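PDB 2OAA: R.MvaI, which cuts double-stranded DNA at a specific short sequence as a restriction endonuclease, captured here with its cognate DNA. Local coordinates for a contact of chain A with DNA. Numbering follows the deposited sequence.

Site 1: a contact of chain A with DNA. Residues 47-50, 74, 162. With nucleotides of chain B; nucleotides of chain C.
Asn48 and Thr74 reach the duplex by different routes, one touching a base and the other a phosphate. For the bases, Asn48 enters the minor groove with its amide, and ND2 donates a hydrogen bond of 2.8 Å to O2 of DT9 of chain C. The bond is moderately bent and stays close to the amide plane. Chi1 of 59°, with CG between backbone N and carbonyl carbon, points the amide at DT9, while CB lies beside O2 of DC5 of chain B, whose pair with DG8 of chain C is intact. An amide suits this place because its N-H meets a pyrimidine O2, an acceptor found on more than one base, so this bond alone should discriminate weakly. Behind it, Leu49 N donates to Asp47 OD1 at 2.8 Å, on the anti side of the carboxylate, bracing the loop.

On the backbone, the phosphate of DC6 of chain B is gripped at both non-bridging oxygens. OP2 of DC6 accepts from Thr74 N at 3.0 Å and from the hydroxyl Thr74 OG1 at 2.7 Å. Lys162, bent at its end (chi4 87°), brings NZ to 2.7 Å from OP1 of DC6 in a salt bridge. The short threonine hydroxyl and the long cationic lysine chain thus hold one phosphate by different oxygens. Water 1 links Thr74 OG1 to OP2 of DC5 of chain B. The site anchors one strand while a loop probes the minor groove, probably helping to set the duplex in register.

Site 2: a contact of chain A with DNA. Residues 93, 101, 103-104, 116-117. With nucleotides of chain C.
Ser116 meets the 5' phosphate of a clamp on two successive phosphates of chain C, that of DC4, its backbone N and hydroxyl both donating to OP1. Ser116 OG lies 2.7 Å from OP1 of DC4, and chi1 of 74° sets the hydroxyl on the same oxygen as the main-chain N-H. A small serine suits such a two-pronged grip. Ser116 OG also accepts from Lys93 NZ at 3.0 Å, which probably helps to orient the hydroxyl. OP2 is reached through water, by water 4 from Gln104 NE2 and by water 3 from His103 O.

Moving 3', OP2 of DC5 receives two side-chain donors: Tyr117 OH at 2.6 Å and His103 ND1 at 2.9 Å, the latter bond tilted 20° from the imidazole plane. The phenol is held in turn by His103 N, which donates almost straight to Tyr117 OH at 3.0 Å. Lys93 NZ adds a weak bond and salt bridge to OP1, its CD lying over the rim of one face of the Tyr117 ring. His103 CD2 packs 3.7 Å from C6 of the DC5 base.

The clamp, which probably helps position the DNA, draws His103 and Gln104 from strand 100-106, Lys93 from strand 93-94, and Ser116 and Tyr117 from the loop before strand 119-126.

Site 3: a contact of chain A with DNA. Residues 34-35, 61-63. With nucleotides of chain B.
Thr61 closes on the phosphate of DG8 of chain B, in a clamp on the DG8 and DG9 phosphates that probably helps to position the DNA. Thr61 CB lies 3.5 Å from the non-bridging oxygen OP1 of DG8. There the chain forks: Thr61 OG1, placed between backbone N and carbonyl carbon (chi1 66°), donates a hydrogen bond of 2.7 Å to OP1 of DG8, while the methyl CG2 rests at 3.6 Å from it. Thr61 N also donates to OP1, and threonine suits the place because its hydroxyl, on CB beside the backbone N, reaches the oxygen that the N-H already holds. An alanine here would probably leave OP1 with the backbone bond but without its hydroxyl mate, so that the phosphate could shift more freely.

Further along strand 57-63, which also bears the calcium-binding Glu58 and Ile59, Glu63 N donates to OP1 of DG9 at 2.9 Å. A main-chain donor lets this acidic residue sit beside a phosphate. From helix 33-41, Ile34 lays CG2 3.7 Å from the sugar carbon C4' of DG8, and Gly35, lacking a side chain, lets the helix come close to OP1 of DG8. The extended Glu63 carboxylate meets the DNA through water 7, which lies 2.6 Å from Glu63 OE1 and 2.8 Å from OP1 of DG9.

Site 1: a contact of chain A with DNA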
loop_
_atom_site.group_PDB
_atom_site.type_symbol
_atom_site.label_atom_id
_atom_site.label_comp_id
_atom_site.label_asym_id
_atom_site.label_seq_id
_atom_site.Cartn_x
_atom_site.Cartn_y
_atom_site.Cartn_z
ATOM N N ASP A 47 4.441 -13.211 6.859
ATOM C CA ASP A 47 4.416 -13.995 5.631
ATOM C C ASP A 47 4.324 -13.085 4.433
ATOM O O ASP A 47 4.097 -11.882 4.577
ATOM C CB ASP A 47 3.274 -15.015 5.641
ATOM C CG ASP A 47 1.919 -14.383 5.442
ATOM O OD1 ASP A 47 1.645 -13.873 4.326
ATOM O OD2 ASP A 47 1.111 -14.407 6.391
ATOM N N ASN A 48 4.503 -13.659 3.253
ATOM C CA ASN A 48 4.436 -12.875 2.036
ATOM C C ASN A 48 3.346 -13.341 1.075
ATOM O O ASN A 48 3.437 -13.115 -0.135
ATOM C CB ASN A 48 5.811 -12.796 1.359
ATOM C CG ASN A 48 6.365 -14.150 0.991
ATOM O OD1 ASN A 48 5.634 -15.147 0.956
ATOM N ND2 ASN A 48 7.666 -14.194 0.693
ATOM N N LEU A 49 2.326 -13.998 1.619
ATOM C CA LEU A 49 1.200 -14.461 0.804
ATOM C C LEU A 49 0.172 -13.358 0.587
ATOM O O LEU A 49 -0.136 -12.605 1.508
ATOM C CB LEU A 49 0.512 -15.670 1.444
ATOM C CG LEU A 49 1.317 -16.956 1.703
ATOM C CD1 LEU A 49 0.340 -18.125 1.833
ATOM C CD2 LEU A 49 2.344 -17.252 0.618
ATOM N N ASP A 50 -0.369 -13.286 -0.625
ATOM C CA ASP A 50 -1.462 -12.358 -0.928
ATOM C C ASP A 50 -2.823 -12.962 -0.567
ATOM O O ASP A 50 -3.703 -13.121 -1.419
ATOM C CB ASP A 50 -1.404 -11.912 -2.397
ATOM C CG ASP A 50 -1.401 -13.081 -3.385
ATOM O OD1 ASP A 50 -1.355 -14.263 -2.958
ATOM O OD2 ASP A 50 -1.437 -12.810 -4.611
ATOM N N THR A 74 -0.073 -4.822 -3.031
ATOM C CA THR A 74 0.906 -4.595 -4.085
ATOM C C THR A 74 0.697 -5.571 -5.220
ATOM O O THR A 74 0.229 -6.700 -5.015
ATOM C CB THR A 74 2.397 -4.706 -3.582
ATOM O OG1 THR A 74 2.780 -6.076 -3.421
ATOM C CG2 THR A 74 2.592 -3.998 -2.257
ATOM N N LYS A 162 -7.766 -11.030 -1.255
ATOM C CA LYS A 162 -7.177 -10.404 -0.065
ATOM C C LYS A 162 -8.120 -9.444 0.663
ATOM O O LYS A 162 -8.069 -9.336 1.899
ATOM C CB LYS A 162 -5.885 -9.655 -0.476
ATOM C CG LYS A 162 -5.039 -9.096 0.659
ATOM C CD LYS A 162 -4.032 -8.083 0.087
ATOM C CE LYS A 162 -3.188 -7.409 1.150
ATOM N NZ LYS A 162 -1.973 -8.194 1.462
ATOM P P DC B 5 3.274 -9.981 -7.355
ATOM O OP1 DC B 5 2.681 -10.731 -8.489
ATOM O OP2 DC B 5 3.308 -8.497 -7.404
ATOM O "O5'" DC B 5 2.538 -10.443 -6.020
ATOM C "C5'" DC B 5 2.472 -9.584 -4.884
ATOM C "C4'" DC B 5 2.992 -10.289 -3.652
ATOM O "O4'" DC B 5 4.430 -10.452 -3.692
ATOM C "C3'" DC B 5 2.769 -9.518 -2.364
ATOM O "O3'" DC B 5 1.407 -9.633 -1.961
ATOM C "C2'" DC B 5 3.723 -10.232 -1.431
ATOM C "C1'" DC B 5 4.934 -10.412 -2.349
ATOM N N1 DC B 5 5.914 -9.316 -2.257
ATOM C C2 DC B 5 6.748 -9.252 -1.134
ATOM O O2 DC B 5 6.614 -10.099 -0.239
ATOM N N3 DC B 5 7.673 -8.268 -1.052
ATOM C C4 DC B 5 7.779 -7.368 -2.032
ATOM N N4 DC B 5 8.724 -6.433 -1.920
ATOM C C5 DC B 5 6.924 -7.394 -3.174
ATOM C C6 DC B 5 6.017 -8.377 -3.247
ATOM P P DC B 6 0.756 -8.495 -1.037
ATOM O OP1 DC B 6 -0.663 -8.885 -0.835
ATOM O OP2 DC B 6 1.081 -7.160 -1.601
ATOM O "O5'" DC B 6 1.528 -8.644 0.343
ATOM C "C5'" DC B 6 1.457 -9.859 1.085
ATOM C "C4'" DC B 6 2.351 -9.774 2.299
ATOM O "O4'" DC B 6 3.739 -9.652 1.920
ATOM C "C3'" DC B 6 2.116 -8.550 3.168
ATOM O "O3'" DC B 6 0.942 -8.705 3.961
ATOM C "C2'" DC B 6 3.383 -8.535 3.992
ATOM C "C1'" DC B 6 4.422 -8.899 2.927
ATOM N N1 DC B 6 5.037 -7.723 2.288
ATOM C C2 DC B 6 5.956 -6.981 3.026
ATOM O O2 DC B 6 6.180 -7.311 4.199
ATOM N N3 DC B 6 6.570 -5.921 2.450
ATOM C C4 DC B 6 6.286 -5.591 1.188
ATOM N N4 DC B 6 6.939 -4.557 0.652
ATOM C C5 DC B 6 5.326 -6.316 0.417
ATOM C C6 DC B 6 4.732 -7.367 1.002
ATOM P P DG C 8 14.657 -5.259 9.676
ATOM O OP1 DG C 8 14.835 -5.593 11.114
ATOM O OP2 DG C 8 15.833 -5.286 8.768
ATOM O "O5'" DG C 8 13.513 -6.193 9.083
ATOM C "C5'" DG C 8 13.806 -7.355 8.323
ATOM C "C4'" DG C 8 12.516 -8.028 7.918
ATOM O "O4'" DG C 8 11.685 -7.134 7.151
ATOM C "C3'" DG C 8 12.666 -9.248 7.029
ATOM O "O3'" DG C 8 13.017 -10.374 7.837
ATOM C "C2'" DG C 8 11.269 -9.374 6.452
ATOM C "C1'" DG C 8 10.843 -7.910 6.295
ATOM N N9 DG C 8 10.961 -7.372 4.942
ATOM C C8 DG C 8 11.791 -6.359 4.528
ATOM N N7 DG C 8 11.653 -6.066 3.264
ATOM C C5 DG C 8 10.677 -6.942 2.813
ATOM C C6 DG C 8 10.100 -7.089 1.524
ATOM O O6 DG C 8 10.342 -6.450 0.493
ATOM N N1 DG C 8 9.147 -8.100 1.502
ATOM C C2 DG C 8 8.791 -8.873 2.581
ATOM N N2 DG C 8 7.854 -9.809 2.356
ATOM N N3 DG C 8 9.315 -8.741 3.790
ATOM C C4 DG C 8 10.245 -7.763 3.833
ATOM P P DT C 9 13.795 -11.615 7.178
ATOM O OP1 DT C 9 14.164 -12.544 8.279
ATOM O OP2 DT C 9 14.845 -11.093 6.272
ATOM O "O5'" DT C 9 12.681 -12.318 6.288
ATOM C "C5'" DT C 9 11.434 -12.702 6.855
ATOM C "C4'" DT C 9 10.632 -13.498 5.854
ATOM O "O4'" DT C 9 10.278 -12.632 4.743
ATOM C "C3'" DT C 9 11.408 -14.661 5.238
ATOM O "O3'" DT C 9 10.518 -15.716 4.882
ATOM C "C2'" DT C 9 11.994 -14.040 3.986
ATOM C "C1'" DT C 9 10.861 -13.125 3.540
ATOM N N1 DT C 9 11.319 -11.966 2.742
ATOM C C2 DT C 9 10.749 -11.739 1.503
ATOM O O2 DT C 9 9.850 -12.423 1.042
ATOM N N3 DT C 9 11.275 -10.668 0.821
ATOM C C4 DT C 9 12.279 -9.820 1.244
ATOM O O4 DT C 9 12.659 -8.912 0.513
ATOM C C5 DT C 9 12.812 -10.102 2.558
ATOM C C7 DT C 9 13.892 -9.225 3.108
ATOM C C6 DT C 9 12.310 -11.143 3.230
HETATM O O HOH W 1 4.388 -6.614 -5.797
HETATM O O HOH W 2 -1.692 -8.286 -3.540
#

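Site 2: a contact of chain A with DNA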
loop_
_atom_site.group_PDB
_atom_site.type_symbol
_atom_site.label_atom_id
_atom_site.label_comp_id
_atom_site.label_asym_id
_atom_site.label_seq_id
_atom_site.Cartn_x
_atom_site.Cartn_y
_atom_site.Cartn_z
ATOM N N LYS A 93 16.820 7.346 -10.504
ATOM C CA LYS A 93 17.945 8.227 -10.182
ATOM C C LYS A 93 18.983 7.472 -9.364
ATOM O O LYS A 93 18.669 6.462 -8.730
ATOM C CB LYS A 93 17.478 9.484 -9.431
ATOM C CG LYS A 93 17.033 9.233 -7.996
ATOM C CD LYS A 93 16.470 10.497 -7.367
ATOM C CE LYS A 93 15.967 10.200 -5.965
ATOM N NZ LYS A 93 15.733 11.435 -5.173
ATOM N N ILE A 101 17.196 4.185 -8.254
ATOM C CA ILE A 101 15.988 4.046 -7.439
ATOM C C ILE A 101 14.856 4.815 -8.094
ATOM O O ILE A 101 15.081 5.710 -8.915
ATOM C CB ILE A 101 16.195 4.544 -5.979
ATOM C CG1 ILE A 101 16.595 6.028 -5.952
ATOM C CG2 ILE A 101 17.204 3.664 -5.242
ATOM C CD1 ILE A 101 16.686 6.627 -4.517
ATOM N N HIS A 103 11.106 6.108 -6.555
ATOM C CA HIS A 103 9.919 6.229 -5.703
ATOM C C HIS A 103 9.071 7.335 -6.290
ATOM O O HIS A 103 9.490 8.488 -6.321
ATOM C CB HIS A 103 10.282 6.600 -4.259
ATOM C CG HIS A 103 11.198 5.638 -3.573
ATOM N ND1 HIS A 103 12.562 5.828 -3.542
ATOM C CD2 HIS A 103 10.954 4.521 -2.847
ATOM C CE1 HIS A 103 13.123 4.852 -2.852
ATOM N NE2 HIS A 103 12.170 4.053 -2.404
ATOM N N GLN A 104 7.873 6.974 -6.741
ATOM C CA GLN A 104 6.943 7.937 -7.309
ATOM C C GLN A 104 5.532 7.579 -6.929
ATOM O O GLN A 104 5.078 6.477 -7.214
ATOM C CB GLN A 104 7.011 7.930 -8.845
ATOM C CG GLN A 104 8.302 8.430 -9.410
ATOM C CD GLN A 104 8.432 9.922 -9.304
ATOM O OE1 GLN A 104 9.536 10.456 -9.241
ATOM N NE2 GLN A 104 7.309 10.618 -9.305
ATOM N N SER A 116 13.679 15.885 -8.326
ATOM C CA SER A 116 14.867 15.045 -8.188
ATOM C C SER A 116 14.990 13.958 -9.257
ATOM O O SER A 116 16.041 13.333 -9.385
ATOM C CB SER A 116 14.958 14.459 -6.779
ATOM O OG SER A 116 14.026 13.424 -6.586
ATOM N N TYR A 117 13.917 13.736 -10.011
ATOM C CA TYR A 117 13.908 12.760 -11.102
ATOM C C TYR A 117 13.814 13.493 -12.437
ATOM O O TYR A 117 13.405 14.662 -12.475
ATOM C CB TYR A 117 12.729 11.795 -10.948
ATOM C CG TYR A 117 12.874 10.826 -9.796
ATOM C CD1 TYR A 117 13.460 9.574 -9.983
ATOM C CD2 TYR A 117 12.450 11.170 -8.497
ATOM C CE1 TYR A 117 13.603 8.681 -8.916
ATOM C CE2 TYR A 117 12.578 10.282 -7.439
ATOM C CZ TYR A 117 13.152 9.042 -7.659
ATOM O OH TYR A 117 13.285 8.136 -6.629
ATOM P P DC C 4 10.615 14.198 -5.778
ATOM O OP1 DC C 4 11.858 14.960 -6.067
ATOM O OP2 DC C 4 9.867 13.571 -6.891
ATOM O "O5'" DC C 4 10.967 13.061 -4.722
ATOM C "C5'" DC C 4 11.598 13.386 -3.488
ATOM C "C4'" DC C 4 11.453 12.243 -2.512
ATOM O "O4'" DC C 4 10.083 12.073 -2.113
ATOM C "C3'" DC C 4 11.888 10.867 -3.023
ATOM O "O3'" DC C 4 13.243 10.622 -2.635
ATOM C "C2'" DC C 4 10.926 9.905 -2.342
ATOM C "C1'" DC C 4 10.041 10.808 -1.489
ATOM N N1 DC C 4 8.642 10.373 -1.401
ATOM C C2 DC C 4 8.145 9.989 -0.153
ATOM O O2 DC C 4 8.875 10.112 0.841
ATOM N N3 DC C 4 6.884 9.502 -0.062
ATOM C C4 DC C 4 6.128 9.409 -1.156
ATOM N N4 DC C 4 4.907 8.886 -1.025
ATOM C C5 DC C 4 6.594 9.838 -2.436
ATOM C C6 DC C 4 7.846 10.311 -2.511
ATOM P P DC C 5 13.900 9.167 -2.851
ATOM O OP1 DC C 5 15.364 9.356 -2.688
ATOM O OP2 DC C 5 13.369 8.570 -4.096
ATOM O "O5'" DC C 5 13.375 8.309 -1.612
ATOM C "C5'" DC C 5 13.551 8.788 -0.278
ATOM C "C4'" DC C 5 12.756 7.959 0.704
ATOM O "O4'" DC C 5 11.354 7.933 0.383
ATOM C "C3'" DC C 5 13.140 6.488 0.865
ATOM O "O3'" DC C 5 14.159 6.387 1.867
ATOM C "C2'" DC C 5 11.847 5.848 1.355
ATOM C "C1'" DC C 5 10.807 6.968 1.260
ATOM N N1 DC C 5 9.508 6.534 0.733
ATOM C C2 DC C 5 8.681 5.784 1.570
ATOM O O2 DC C 5 9.057 5.556 2.726
ATOM N N3 DC C 5 7.498 5.333 1.102
ATOM C C4 DC C 5 7.127 5.612 -0.149
ATOM N N4 DC C 5 5.960 5.127 -0.577
ATOM C C5 DC C 5 7.939 6.396 -1.019
ATOM C C6 DC C 5 9.113 6.832 -0.541
HETATM O O HOH W 3 8.781 10.879 -5.672
HETATM O O HOH W 4 7.056 12.998 -7.924
#

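Site 3: a contact of chain A with DNA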
loop_
_atom_site.group_PDB
_atom_site.type_symbol
_atom_site.label_atom_id
_atom_site.label_comp_id
_atom_site.label_asym_id
_atom_site.label_seq_id
_atom_site.Cartn_x
_atom_site.Cartn_y
_atom_site.Cartn_z
ATOM N N ILE A 34 4.757 -0.815 13.287
ATOM C CA ILE A 34 3.382 -0.745 13.758
ATOM C C ILE A 34 2.620 -2.016 13.363
ATOM O O ILE A 34 1.831 -2.566 14.140
ATOM C CB ILE A 34 2.673 0.515 13.249
ATOM C CG1 ILE A 34 1.290 0.642 13.890
ATOM C CG2 ILE A 34 2.611 0.549 11.697
ATOM C CD1 ILE A 34 0.538 1.916 13.497
ATOM N N GLY A 35 2.899 -2.508 12.164
ATOM C CA GLY A 35 2.224 -3.687 11.640
ATOM C C GLY A 35 2.825 -4.973 12.161
ATOM O O GLY A 35 2.091 -5.921 12.470
ATOM N N THR A 61 -2.966 -1.904 10.111
ATOM C CA THR A 61 -2.794 -0.878 11.133
ATOM C C THR A 61 -2.446 0.468 10.495
ATOM O O THR A 61 -1.853 0.530 9.406
ATOM C CB THR A 61 -1.715 -1.268 12.157
ATOM O OG1 THR A 61 -0.435 -1.316 11.519
ATOM C CG2 THR A 61 -2.016 -2.621 12.764
ATOM N N HIS A 62 -2.813 1.549 11.169
ATOM C CA HIS A 62 -2.609 2.870 10.611
ATOM C C HIS A 62 -2.480 3.900 11.729
ATOM O O HIS A 62 -3.391 4.069 12.538
ATOM C CB HIS A 62 -3.778 3.218 9.681
ATOM C CG HIS A 62 -3.636 4.545 9.019
ATOM N ND1 HIS A 62 -4.149 5.708 9.553
ATOM C CD2 HIS A 62 -3.037 4.894 7.855
ATOM C CE1 HIS A 62 -3.872 6.718 8.744
ATOM N NE2 HIS A 62 -3.201 6.249 7.704
ATOM N N GLU A 63 -1.343 4.586 11.768
ATOM C CA GLU A 63 -1.131 5.618 12.782
ATOM C C GLU A 63 -1.868 6.880 12.352
ATOM O O GLU A 63 -1.478 7.550 11.400
ATOM C CB GLU A 63 0.352 5.898 12.980
ATOM C CG GLU A 63 0.611 6.910 14.087
ATOM C CD GLU A 63 2.074 7.154 14.358
ATOM O OE1 GLU A 63 2.936 6.416 13.830
ATOM O OE2 GLU A 63 2.357 8.114 15.101
ATOM P P DT B 7 0.110 -7.403 4.401
ATOM O OP1 DT B 7 -0.959 -7.926 5.291
ATOM O OP2 DT B 7 -0.252 -6.629 3.190
ATOM O "O5'" DT B 7 1.141 -6.557 5.271
ATOM C "C5'" DT B 7 1.553 -7.029 6.551
ATOM C "C4'" DT B 7 2.604 -6.116 7.140
ATOM O "O4'" DT B 7 3.787 -6.065 6.314
ATOM C "C3'" DT B 7 2.210 -4.659 7.266
ATOM O "O3'" DT B 7 1.274 -4.477 8.328
ATOM C "C2'" DT B 7 3.561 -4.032 7.530
ATOM C "C1'" DT B 7 4.425 -4.798 6.518
ATOM N N1 DT B 7 4.512 -4.104 5.216
ATOM C C2 DT B 7 5.459 -3.115 5.103
ATOM O O2 DT B 7 6.226 -2.830 6.005
ATOM N N3 DT B 7 5.469 -2.464 3.896
ATOM C C4 DT B 7 4.646 -2.696 2.815
ATOM O O4 DT B 7 4.765 -2.014 1.800
ATOM C C5 DT B 7 3.679 -3.761 2.995
ATOM C C7 DT B 7 2.739 -4.083 1.877
ATOM C C6 DT B 7 3.668 -4.412 4.169
ATOM P P DG B 8 0.348 -3.169 8.338
ATOM O OP1 DG B 8 -0.493 -3.227 9.556
ATOM O OP2 DG B 8 -0.290 -3.018 7.005
ATOM O "O5'" DG B 8 1.421 -2.018 8.524
ATOM C "C5'" DG B 8 1.174 -0.700 8.076
ATOM C "C4'" DG B 8 2.479 0.049 8.014
ATOM O "O4'" DG B 8 3.295 -0.383 6.907
ATOM C "C3'" DG B 8 2.354 1.541 7.801
ATOM O "O3'" DG B 8 1.875 2.127 9.017
ATOM C "C2'" DG B 8 3.795 1.879 7.476
ATOM C "C1'" DG B 8 4.192 0.684 6.587
ATOM N N9 DG B 8 4.060 0.992 5.169
ATOM C C8 DG B 8 3.134 0.517 4.266
ATOM N N7 DG B 8 3.267 1.041 3.076
ATOM C C5 DG B 8 4.351 1.903 3.202
ATOM C C6 DG B 8 4.973 2.761 2.250
ATOM O O6 DG B 8 4.675 2.948 1.065
ATOM N N1 DG B 8 6.048 3.449 2.807
ATOM C C2 DG B 8 6.470 3.336 4.108
ATOM N N2 DG B 8 7.531 4.077 4.457
ATOM N N3 DG B 8 5.897 2.550 5.002
ATOM C C4 DG B 8 4.854 1.869 4.484
ATOM P P DG B 9 1.479 3.683 9.061
ATOM O OP1 DG B 9 1.134 3.986 10.471
ATOM O OP2 DG B 9 0.504 3.989 7.987
ATOM O "O5'" DG B 9 2.849 4.370 8.665
ATOM C "C5'" DG B 9 3.124 5.718 8.969
ATOM C "C4'" DG B 9 4.616 5.884 9.109
ATOM O "O4'" DG B 9 5.238 5.367 7.906
ATOM C "C3'" DG B 9 5.098 7.318 9.256
ATOM O "O3'" DG B 9 6.270 7.345 10.058
ATOM C "C2'" DG B 9 5.411 7.728 7.830
ATOM C "C1'" DG B 9 5.811 6.423 7.144
ATOM N N9 DG B 9 5.259 6.373 5.793
ATOM C C8 DG B 9 4.123 5.731 5.362
ATOM N N7 DG B 9 3.827 5.999 4.118
ATOM C C5 DG B 9 4.845 6.845 3.699
ATOM C C6 DG B 9 5.049 7.505 2.454
ATOM O O6 DG B 9 4.331 7.494 1.447
ATOM N N1 DG B 9 6.222 8.255 2.461
ATOM C C2 DG B 9 7.078 8.371 3.529
ATOM N N2 DG B 9 8.170 9.124 3.339
ATOM N N3 DG B 9 6.884 7.789 4.695
ATOM C C4 DG B 9 5.757 7.049 4.710
HETATM O O HOH W 5 -0.330 6.811 8.860
HETATM O O HOH W 6 -1.307 2.088 7.270
HETATM O O HOH W 7 3.210 4.304 12.259
#

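Sites 1 and 3 are about 17 Å apart between the centres of their C-alpha atoms, and each lies about 26 Å from site 2. No residue, helix or strand is shared: site 3 uses strand 57-63 and helix 33-41, site 1 a loop, strand 70-74 and helix 152-162. Sites 1 and 3 grip chain B on either side of DT7, whereas site 2 holds chain C, which site 1 also touches. The assembly holds one protein chain, so a single R.MvaI molecule reaches both strands. This would probably fix the duplex against the calcium site of Asp53, Glu58 and Ile59, which lie in sequence between Asp50 of site 1 and Thr61 of site 3.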